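PDB 3L9F: transcription regulator PadR N-terminal domain-containing protein from Streptococcus mutans, which probably acts as a dimeric PadR-family transcription regulator that binds DNA through a winged helix-turn-helix domain. Local coordinates for residues I40-L45 against G85-E90. Residues are numbered along the deposited sequence; the frame is centred on the assembly and turned at random.
Sequences IILGIL and GKITKE
Leu45 N donates to Ile41 O at 2.9 Å, an i to i-4 backbone bond, and the Leu45 side chain sets out toward Ile87 at the start of strand 87-92. No hydrogen bond joins residues 40-45 to 85-90; aliphatic packing does the work, and Ile87 CG2 is its focus. Leu45 CD1 reaches this methyl at 3.8 Å, the two side chains crossing at about a right angle. From one turn earlier Leu42 CD2 comes to the same methyl at 3.9 Å, on a more slanting course. Ile87 puts CG1 between its backbone N and carbonyl carbon (chi1 67°), which leaves CG2 anti to the carbonyl carbon and directed at both leucines. A beta-branched residue suits this strand position because it offers a methyl close to the backbone while its bulk also packs on Leu81 of helix 74-83, against which Ile41 rests too. Leucine suits the helix: with CG anti to the carbonyl carbon (chi1 -76°), Leu42 brings its CD2 branch to the strand. Leu42 CD2 also lies 4.1 Å from Lys86 O, to which Thr106 OG1 makes a weak hydrogen bond. Lys86 lends its CB to the edge of the apolar patch, while its amine leads away to a long, weak ion pair with Glu112. Gly85 takes a positive phi (73°), well suited to glycine, and closes helix 74-83 in a Schellman motif that turns the chain into the strand. Leu45 packs further on Ile55 of helix 52-62. The whole is characteristic of a winged-helix domain, its first helix packed against the opening strand of the wing hairpin, 87-92 with 100-105, just after the helix that would be expected to read DNA.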
ATOM      1  N   ILE A  40     -12.181   0.176  -8.457  1.00 13.99           N
ATOM      2  CA  ILE A  40     -12.862  -0.135  -7.213  1.00 15.36           C
ATOM      3  C   ILE A  40     -14.192   0.626  -7.131  1.00 15.39           C
ATOM      4  O   ILE A  40     -15.169   0.124  -6.560  1.00 16.64           O
ATOM      5  CB  ILE A  40     -11.985   0.129  -5.991  1.00 18.36           C
ATOM      6  CG1 ILE A  40     -12.688  -0.373  -4.726  1.00 16.20           C
ATOM      7  CG2 ILE A  40     -11.650   1.594  -5.901  1.00 21.03           C
ATOM      8  CD1 ILE A  40     -11.748  -0.591  -3.574  1.00 25.31           C
ATOM      9  N   ILE A  41     -14.248   1.815  -7.728  1.00 11.65           N
ATOM     10  CA  ILE A  41     -15.501   2.564  -7.729  1.00 11.26           C
ATOM     11  C   ILE A  41     -16.544   1.877  -8.597  1.00 15.54           C
ATOM     12  O   ILE A  41     -17.706   1.778  -8.209  1.00 15.16           O
ATOM     13  CB  ILE A  41     -15.302   4.046  -8.134  1.00 19.64           C
ATOM     14  CG1 ILE A  41     -14.602   4.796  -6.997  1.00 20.43           C
ATOM     15  CG2 ILE A  41     -16.648   4.706  -8.444  1.00 16.44           C
ATOM     16  CD1 ILE A  41     -13.965   6.094  -7.419  1.00 22.58           C
ATOM     17  N   LEU A  42     -16.138   1.384  -9.765  1.00 11.77           N
ATOM     18  CA  LEU A  42     -17.074   0.623 -10.589  1.00 11.53           C
ATOM     19  C   LEU A  42     -17.554  -0.604  -9.838  1.00 14.21           C
ATOM     20  O   LEU A  42     -18.724  -0.980  -9.937  1.00 12.33           O
ATOM     21  CB  LEU A  42     -16.432   0.199 -11.906  1.00 13.87           C
ATOM     22  CG  LEU A  42     -16.319   1.340 -12.903  1.00 10.90           C
ATOM     23  CD1 LEU A  42     -15.592   0.842 -14.155  1.00 12.36           C
ATOM     24  CD2 LEU A  42     -17.716   1.849 -13.235  1.00 12.43           C
ATOM     25  N   GLY A  43     -16.645  -1.234  -9.101  1.00 12.81           N
ATOM     26  CA  GLY A  43     -17.020  -2.347  -8.242  1.00 12.35           C
ATOM     27  C   GLY A  43     -18.089  -1.968  -7.227  1.00 12.39           C
ATOM     28  O   GLY A  43     -19.090  -2.684  -7.058  1.00 10.96           O
ATOM     29  N   ILE A  44     -17.881  -0.841  -6.550  1.00 10.42           N
ATOM     30  CA  ILE A  44     -18.840  -0.357  -5.561  1.00 11.42           C
ATOM     31  C   ILE A  44     -20.191  -0.072  -6.201  1.00 13.44           C
ATOM     32  O   ILE A  44     -21.236  -0.356  -5.613  1.00 14.05           O
ATOM     33  CB  ILE A  44     -18.325   0.913  -4.866  1.00 13.59           C
ATOM     34  CG1 ILE A  44     -17.185   0.561  -3.917  1.00 13.07           C
ATOM     35  CG2 ILE A  44     -19.443   1.604  -4.110  1.00 11.04           C
ATOM     36  CD1 ILE A  44     -16.443   1.750  -3.408  1.00 10.36           C
ATOM     37  N   LEU A  45     -20.165   0.456  -7.422  1.00 11.83           N
ATOM     38  CA  LEU A  45     -21.399   0.794  -8.130  1.00 14.01           C
ATOM     39  C   LEU A  45     -21.982  -0.368  -8.936  1.00 17.57           C
ATOM     40  O   LEU A  45     -22.991  -0.205  -9.613  1.00 17.49           O
ATOM     41  CB  LEU A  45     -21.173   2.000  -9.045  1.00 13.99           C
ATOM     42  CG  LEU A  45     -20.903   3.308  -8.311  1.00 12.66           C
ATOM     43  CD1 LEU A  45     -20.558   4.416  -9.296  1.00 10.57           C
ATOM     44  CD2 LEU A  45     -22.131   3.685  -7.482  1.00 14.43           C
ATOM     45  N   GLY A  85     -18.488   8.120 -19.623  1.00 22.65           N
ATOM     46  CA  GLY A  85     -19.750   7.431 -19.822  1.00 19.08           C
ATOM     47  C   GLY A  85     -19.885   6.108 -19.098  1.00 20.81           C
ATOM     48  O   GLY A  85     -20.771   5.307 -19.423  1.00 20.79           O
ATOM     49  N   LYS A  86     -19.025   5.877 -18.107  1.00 18.23           N
ATOM     50  CA  LYS A  86     -19.051   4.618 -17.355  1.00 16.82           C
ATOM     51  C   LYS A  86     -20.038   4.673 -16.185  1.00 17.40           C
ATOM     52  O   LYS A  86     -20.473   3.634 -15.688  1.00 13.74           O
ATOM     53  CB  LYS A  86     -17.655   4.288 -16.823  1.00 18.70           C
ATOM     54  CG  LYS A  86     -16.567   4.315 -17.879  1.00 25.17           C
ATOM     55  CD  LYS A  86     -16.865   3.329 -18.987  1.00 26.94           C
ATOM     56  CE  LYS A  86     -15.766   3.354 -20.046  1.00 30.55           C
ATOM     57  NZ  LYS A  86     -15.957   2.279 -21.052  1.00 34.04           N
ATOM     58  N   ILE A  87     -20.350   5.886 -15.728  1.00 16.34           N
ATOM     59  CA  ILE A  87     -21.378   6.098 -14.704  1.00 14.87           C
ATOM     60  C   ILE A  87     -22.192   7.347 -15.045  1.00 17.71           C
ATOM     61  O   ILE A  87     -21.742   8.188 -15.828  1.00 20.30           O
ATOM     62  CB  ILE A  87     -20.765   6.278 -13.295  1.00 14.81           C
ATOM     63  CG1 ILE A  87     -19.965   7.579 -13.216  1.00 15.27           C
ATOM     64  CG2 ILE A  87     -19.871   5.097 -12.939  1.00 18.00           C
ATOM     65  CD1 ILE A  87     -19.265   7.783 -11.882  1.00 18.46           C
ATOM     66  N   THR A  88     -23.394   7.452 -14.481  1.00 15.48           N
ATOM     67  CA  THR A  88     -24.162   8.687 -14.578  1.00 16.41           C
ATOM     68  C   THR A  88     -24.206   9.365 -13.215  1.00 16.96           C
ATOM     69  O   THR A  88     -24.090   8.712 -12.182  1.00 17.20           O
ATOM     70  CB  THR A  88     -25.607   8.457 -15.074  1.00 17.99           C
ATOM     71  OG1 THR A  88     -26.321   7.630 -14.141  1.00 16.91           O
ATOM     72  CG2 THR A  88     -25.608   7.803 -16.441  1.00 19.14           C
ATOM     73  N   LYS A  89     -24.362  10.680 -13.226  1.00 12.73           N
ATOM     74  CA  LYS A  89     -24.495  11.446 -11.996  1.00 12.37           C
ATOM     75  C   LYS A  89     -25.800  12.220 -12.004  1.00 16.58           C
ATOM     76  O   LYS A  89     -26.123  12.904 -12.976  1.00 15.96           O
ATOM     77  CB  LYS A  89     -23.333  12.422 -11.841  1.00 12.77           C
ATOM     78  CG  LYS A  89     -23.512  13.433 -10.710  1.00 16.60           C
ATOM     79  CD  LYS A  89     -22.343  14.408 -10.694  1.00 24.21           C
ATOM     80  CE  LYS A  89     -22.412  15.349  -9.500  1.00 23.00           C
ATOM     81  NZ  LYS A  89     -21.242  16.282  -9.448  1.00 28.38           N
ATOM     82  N   GLU A  90     -26.541  12.094 -10.913  1.00 11.86           N
ATOM     83  CA  GLU A  90     -27.803  12.770 -10.734  1.00 15.49           C
ATOM     84  C   GLU A  90     -27.637  13.703  -9.551  1.00 13.78           C
ATOM     85  O   GLU A  90     -27.124  13.298  -8.519  1.00 16.00           O
ATOM     86  CB  GLU A  90     -28.884  11.731 -10.424  1.00 17.56           C
ATOM     87  CG  GLU A  90     -30.159  12.301  -9.876  1.00 25.12           C
ATOM     88  CD  GLU A  90     -31.175  11.237  -9.495  1.00 24.10           C
ATOM     89  OE1 GLU A  90     -30.815  10.045  -9.341  1.00 20.93           O
ATOM     90  OE2 GLU A  90     -32.347  11.610  -9.322  1.00 29.86           O
TER